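Local coordinates for biofilm-associated surface protein (PDB 7C7U) that probably helps staphylococcal cells stick together in biofilms, as a calcium-binding, cell wall-anchored surface protein whose amyloid assembly is modulated, at residues A[519-532]-A[591-604]. Residues are numbered along the deposited sequence; the frame is centred on the assembly and turned at random.
Sequences SKLPAPSINPVDDN and KTSDVSDQITVTDA
Ile526 and Ile599 meet at the middle of two edge strands that run side by side in the C-terminal beta domain. Segment 519-532 borders a three-stranded sheet and segment 591-604 a four-stranded one, so the contact joins the two sheets at their edges. Packing is tight here. CG1 of Ile599 lies 3.7 Å from CB of Ile526. With CG2 anti to the backbone N, Ile599 extends this branch toward Asn527 and Pro528. Leu521 sets its CD2 branch alongside the backbone of Lys591 and Ser593. Ser593 OG has two bonds: it donates to Asp594 O and accepts from Ala586 N. Ser596 OG bonds to Ser584 OG.

Direct backbone pairing comes late. Thr602 N donates to Val529 O at 3.0 Å, and Asp531 N donates to Thr602 O at 3.1 Å. Single waters also join the backbones: water 1 links Leu521 O and Asp594 N, water 2 Ile526 N and Asp597 O, water 3 Val529 N and Thr600 O.

The ends are more polar and more exposed, as at Ser519 and Ala604. Lys591, bent at chi3 and chi4, donates from NZ to Ser519 O at 2.8 Å, from above the carbonyl plane. Ala604 N reaches Asp531 OD1 from above the carboxylate. Asp531 OD2 sits 3.6 Å from Asp603 OD1, and water 4 donates to both, weakly to OD2. This water probably eases the repulsion between the two carboxylates. The chemistry implies a small apolar contact flanked by hydrogen-bonded serine hydroxyls, with direct hydrogen bonds between 529-531 and 602-604 and bridging waters along the backbones.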
loop_
_atom_site.group_PDB
_atom_site.type_symbol
_atom_site.label_atom_id
_atom_site.label_comp_id
_atom_site.label_asym_id
_atom_site.label_seq_id
_atom_site.Cartn_x
_atom_site.Cartn_y
_atom_site.Cartn_z
ATOM N N SER A 519 7.193 -13.563 51.309
ATOM C CA SER A 519 7.343 -12.517 52.317
ATOM C C SER A 519 7.700 -11.162 51.716
ATOM O O SER A 519 7.777 -10.181 52.462
ATOM C CB SER A 519 8.408 -12.915 53.348
ATOM O OG SER A 519 9.681 -13.046 52.742
ATOM N N LYS A 520 7.896 -11.084 50.397
ATOM C CA LYS A 520 8.277 -9.847 49.718
ATOM C C LYS A 520 7.063 -9.107 49.154
ATOM O O LYS A 520 5.973 -9.667 49.008
ATOM C CB LYS A 520 9.256 -10.138 48.590
ATOM C CG LYS A 520 10.657 -10.475 49.061
ATOM C CD LYS A 520 11.561 -10.836 47.897
ATOM C CE LYS A 520 12.945 -11.246 48.381
ATOM N NZ LYS A 520 13.602 -12.163 47.406
ATOM N N LEU A 521 7.276 -7.834 48.808
ATOM C CA LEU A 521 6.225 -6.989 48.241
ATOM C C LEU A 521 6.759 -6.319 46.981
ATOM O O LEU A 521 7.374 -5.246 47.046
ATOM C CB LEU A 521 5.737 -5.959 49.259
ATOM C CG LEU A 521 4.652 -5.005 48.765
ATOM C CD1 LEU A 521 3.429 -5.767 48.248
ATOM C CD2 LEU A 521 4.273 -4.012 49.856
ATOM N N PRO A 522 6.535 -6.920 45.818
ATOM C CA PRO A 522 7.049 -6.335 44.575
ATOM C C PRO A 522 6.302 -5.063 44.201
ATOM O O PRO A 522 5.184 -4.802 44.651
ATOM C CB PRO A 522 6.817 -7.442 43.539
ATOM C CG PRO A 522 5.654 -8.203 44.050
ATOM C CD PRO A 522 5.775 -8.160 45.577
ATOM N N ALA A 523 6.951 -4.263 43.361
ATOM C CA ALA A 523 6.303 -3.077 42.833
ATOM C C ALA A 523 5.085 -3.489 42.009
ATOM O O ALA A 523 5.107 -4.536 41.350
ATOM C CB ALA A 523 7.280 -2.266 41.978
ATOM N N PRO A 524 3.991 -2.739 42.074
ATOM C CA PRO A 524 2.869 -3.009 41.166
ATOM C C PRO A 524 3.179 -2.489 39.764
ATOM O O PRO A 524 4.307 -2.054 39.505
ATOM C CB PRO A 524 1.703 -2.253 41.816
ATOM C CG PRO A 524 2.369 -1.117 42.539
ATOM C CD PRO A 524 3.714 -1.617 42.990
ATOM N N SER A 525 2.198 -2.540 38.859
ATOM C CA SER A 525 2.323 -1.950 37.526
ATOM C C SER A 525 0.991 -1.328 37.123
ATOM O O SER A 525 -0.061 -1.648 37.682
ATOM C CB SER A 525 2.768 -2.975 36.466
ATOM O OG SER A 525 1.819 -4.022 36.307
ATOM N N ILE A 526 1.052 -0.412 36.153
ATOM C CA ILE A 526 -0.120 0.290 35.635
ATOM C C ILE A 526 -0.279 -0.058 34.162
ATOM O O ILE A 526 0.690 0.013 33.398
ATOM C CB ILE A 526 0.008 1.816 35.815
ATOM C CG1 ILE A 526 0.344 2.156 37.264
ATOM C CG2 ILE A 526 -1.267 2.526 35.399
ATOM C CD1 ILE A 526 0.853 3.567 37.457
ATOM N N ASN A 527 -1.491 -0.436 33.762
ATOM C CA ASN A 527 -1.750 -0.668 32.349
ATOM C C ASN A 527 -1.847 0.671 31.611
ATOM O O ASN A 527 -2.166 1.697 32.217
ATOM C CB ASN A 527 -3.038 -1.467 32.150
ATOM C CG ASN A 527 -2.903 -2.918 32.574
ATOM O OD1 ASN A 527 -1.808 -3.395 32.879
ATOM N ND2 ASN A 527 -4.021 -3.635 32.563
ATOM N N PRO A 528 -1.569 0.690 30.305
ATOM C CA PRO A 528 -1.647 1.953 29.555
ATOM C C PRO A 528 -3.003 2.631 29.732
ATOM O O PRO A 528 -4.035 1.972 29.877
ATOM C CB PRO A 528 -1.411 1.516 28.107
ATOM C CG PRO A 528 -0.567 0.284 28.224
ATOM C CD PRO A 528 -1.055 -0.416 29.471
ATOM N N VAL A 529 -2.984 3.964 29.774
ATOM C CA VAL A 529 -4.173 4.773 30.017
ATOM C C VAL A 529 -4.209 5.890 28.979
ATOM O O VAL A 529 -3.203 6.578 28.778
ATOM C CB VAL A 529 -4.177 5.366 31.443
ATOM C CG1 VAL A 529 -5.400 6.246 31.654
ATOM C CG2 VAL A 529 -4.105 4.260 32.507
ATOM N N ASP A 530 -5.354 6.075 28.324
ATOM C CA ASP A 530 -5.529 7.203 27.414
ATOM C C ASP A 530 -6.608 8.140 27.948
ATOM O O ASP A 530 -7.322 7.826 28.907
ATOM C CB ASP A 530 -5.845 6.752 25.969
ATOM C CG ASP A 530 -7.172 6.000 25.830
ATOM O OD1 ASP A 530 -8.183 6.369 26.463
ATOM O OD2 ASP A 530 -7.211 5.039 25.032
ATOM N N ASP A 531 -6.717 9.307 27.300
ATOM C CA ASP A 531 -7.593 10.387 27.745
ATOM C C ASP A 531 -9.063 10.134 27.444
ATOM O O ASP A 531 -9.870 11.067 27.538
ATOM C CB ASP A 531 -7.159 11.724 27.129
ATOM C CG ASP A 531 -6.965 11.653 25.626
ATOM O OD1 ASP A 531 -7.786 11.016 24.938
ATOM O OD2 ASP A 531 -5.987 12.249 25.132
ATOM N N ASN A 532 -9.421 8.903 27.075
ATOM C CA ASN A 532 -10.808 8.477 26.981
ATOM C C ASN A 532 -11.169 7.467 28.063
ATOM O O ASN A 532 -12.355 7.170 28.248
ATOM C CB ASN A 532 -11.071 7.870 25.591
ATOM C CG ASN A 532 -12.538 7.897 25.195
ATOM O OD1 ASN A 532 -13.313 8.726 25.676
ATOM N ND2 ASN A 532 -12.926 6.986 24.307
ATOM N N LYS A 591 4.588 -3.597 54.880
ATOM C CA LYS A 591 5.594 -3.327 53.869
ATOM C C LYS A 591 5.066 -2.310 52.871
ATOM O O LYS A 591 3.856 -2.204 52.646
ATOM C CB LYS A 591 5.984 -4.606 53.127
ATOM C CG LYS A 591 6.425 -5.750 54.024
ATOM C CD LYS A 591 6.856 -6.938 53.186
ATOM C CE LYS A 591 5.679 -7.815 52.807
ATOM N NZ LYS A 591 5.549 -8.967 53.733
ATOM N N THR A 592 5.992 -1.564 52.270
ATOM C CA THR A 592 5.696 -0.652 51.172
ATOM C C THR A 592 6.641 -0.965 50.024
ATOM O O THR A 592 7.861 -0.996 50.211
ATOM C CB THR A 592 5.836 0.819 51.582
ATOM O OG1 THR A 592 4.977 1.099 52.699
ATOM C CG2 THR A 592 5.451 1.728 50.413
ATOM N N SER A 593 6.070 -1.218 48.848
ATOM C CA SER A 593 6.837 -1.577 47.666
ATOM C C SER A 593 7.612 -0.384 47.111
ATOM O O SER A 593 7.369 0.773 47.459
ATOM C CB SER A 593 5.910 -2.106 46.572
ATOM O OG SER A 593 5.335 -1.014 45.862
ATOM N N ASP A 594 8.557 -0.692 46.225
ATOM C CA ASP A 594 9.153 0.313 45.360
ATOM C C ASP A 594 8.106 0.902 44.404
ATOM O O ASP A 594 6.999 0.380 44.237
ATOM C CB ASP A 594 10.306 -0.286 44.560
ATOM C CG ASP A 594 11.523 -0.562 45.414
ATOM O OD1 ASP A 594 11.678 0.114 46.453
ATOM O OD2 ASP A 594 12.322 -1.449 45.045
ATOM N N VAL A 595 8.478 2.018 43.775
ATOM C CA VAL A 595 7.590 2.670 42.825
ATOM C C VAL A 595 7.529 1.858 41.536
ATOM O O VAL A 595 8.532 1.286 41.088
ATOM C CB VAL A 595 8.053 4.117 42.564
ATOM C CG1 VAL A 595 9.356 4.147 41.770
ATOM C CG2 VAL A 595 6.966 4.912 41.855
ATOM N N SER A 596 6.346 1.793 40.939
ATOM C CA SER A 596 6.206 1.140 39.647
ATOM C C SER A 596 6.893 1.957 38.553
ATOM O O SER A 596 7.221 3.135 38.726
ATOM C CB SER A 596 4.730 0.950 39.301
ATOM O OG SER A 596 4.097 2.195 39.054
ATOM N N ASP A 597 7.117 1.306 37.417
ATOM C CA ASP A 597 7.486 2.032 36.211
ATOM C C ASP A 597 6.422 3.079 35.902
ATOM O O ASP A 597 5.220 2.846 36.084
ATOM C CB ASP A 597 7.639 1.065 35.036
ATOM C CG ASP A 597 8.812 0.120 35.208
ATOM O OD1 ASP A 597 9.831 0.536 35.799
ATOM O OD2 ASP A 597 8.720 -1.037 34.743
ATOM N N GLN A 598 6.867 4.246 35.448
ATOM C CA GLN A 598 5.927 5.312 35.138
ATOM C C GLN A 598 5.141 4.987 33.869
ATOM O O GLN A 598 5.609 4.265 32.985
ATOM C CB GLN A 598 6.657 6.645 34.979
ATOM C CG GLN A 598 7.409 6.809 33.659
ATOM C CD GLN A 598 7.867 8.244 33.426
ATOM O OE1 GLN A 598 8.443 8.876 34.318
ATOM N NE2 GLN A 598 7.601 8.766 32.231
ATOM N N ILE A 599 3.920 5.514 33.804
ATOM C CA ILE A 599 3.031 5.355 32.661
ATOM C C ILE A 599 2.521 6.736 32.272
ATOM O O ILE A 599 2.040 7.487 33.130
ATOM C CB ILE A 599 1.854 4.410 32.974
ATOM C CG1 ILE A 599 2.358 2.985 33.181
ATOM C CG2 ILE A 599 0.829 4.433 31.858
ATOM C CD1 ILE A 599 3.044 2.407 31.955
ATOM N N THR A 600 2.633 7.074 30.992
ATOM C CA THR A 600 2.179 8.364 30.485
ATOM C C THR A 600 0.843 8.197 29.773
ATOM O O THR A 600 0.695 7.319 28.919
ATOM C CB THR A 600 3.210 8.984 29.540
ATOM O OG1 THR A 600 4.468 9.102 30.214
ATOM C CG2 THR A 600 2.753 10.364 29.094
ATOM N N VAL A 601 -0.126 9.038 30.133
ATOM C CA VAL A 601 -1.421 8.993 29.473
ATOM C C VAL A 601 -1.254 9.458 28.033
ATOM O O VAL A 601 -0.574 10.455 27.758
ATOM C CB VAL A 601 -2.448 9.846 30.232
ATOM C CG1 VAL A 601 -3.822 9.745 29.574
ATOM C CG2 VAL A 601 -2.513 9.413 31.698
ATOM N N THR A 602 -1.856 8.726 27.106
ATOM C CA THR A 602 -1.698 9.002 25.688
ATOM C C THR A 602 -2.984 9.558 25.098
ATOM O O THR A 602 -4.033 9.611 25.744
ATOM C CB THR A 602 -1.276 7.740 24.927
ATOM O OG1 THR A 602 -2.311 6.753 25.034
ATOM C CG2 THR A 602 0.040 7.192 25.474
ATOM N N ASP A 603 -2.875 9.977 23.842
ATOM C CA ASP A 603 -4.004 10.519 23.106
ATOM C C ASP A 603 -4.837 9.362 22.566
ATOM O O ASP A 603 -4.323 8.514 21.827
ATOM C CB ASP A 603 -3.502 11.422 21.980
ATOM C CG ASP A 603 -4.626 12.090 21.222
ATOM O OD1 ASP A 603 -5.180 13.091 21.727
ATOM O OD2 ASP A 603 -4.955 11.608 20.120
ATOM N N ALA A 604 -6.121 9.328 22.934
ATOM C CA ALA A 604 -6.968 8.171 22.662
ATOM C C ALA A 604 -7.237 7.938 21.180
ATOM O O ALA A 604 -7.806 6.896 20.835
ATOM C CB ALA A 604 -8.300 8.311 23.402
HETATM O O HOH W 1 9.221 -3.618 46.120
HETATM O O HOH W 2 3.831 0.197 35.760
HETATM O O HOH W 3 -0.767 4.995 28.844
HETATM O O HOH W 4 -7.608 13.420 23.040
#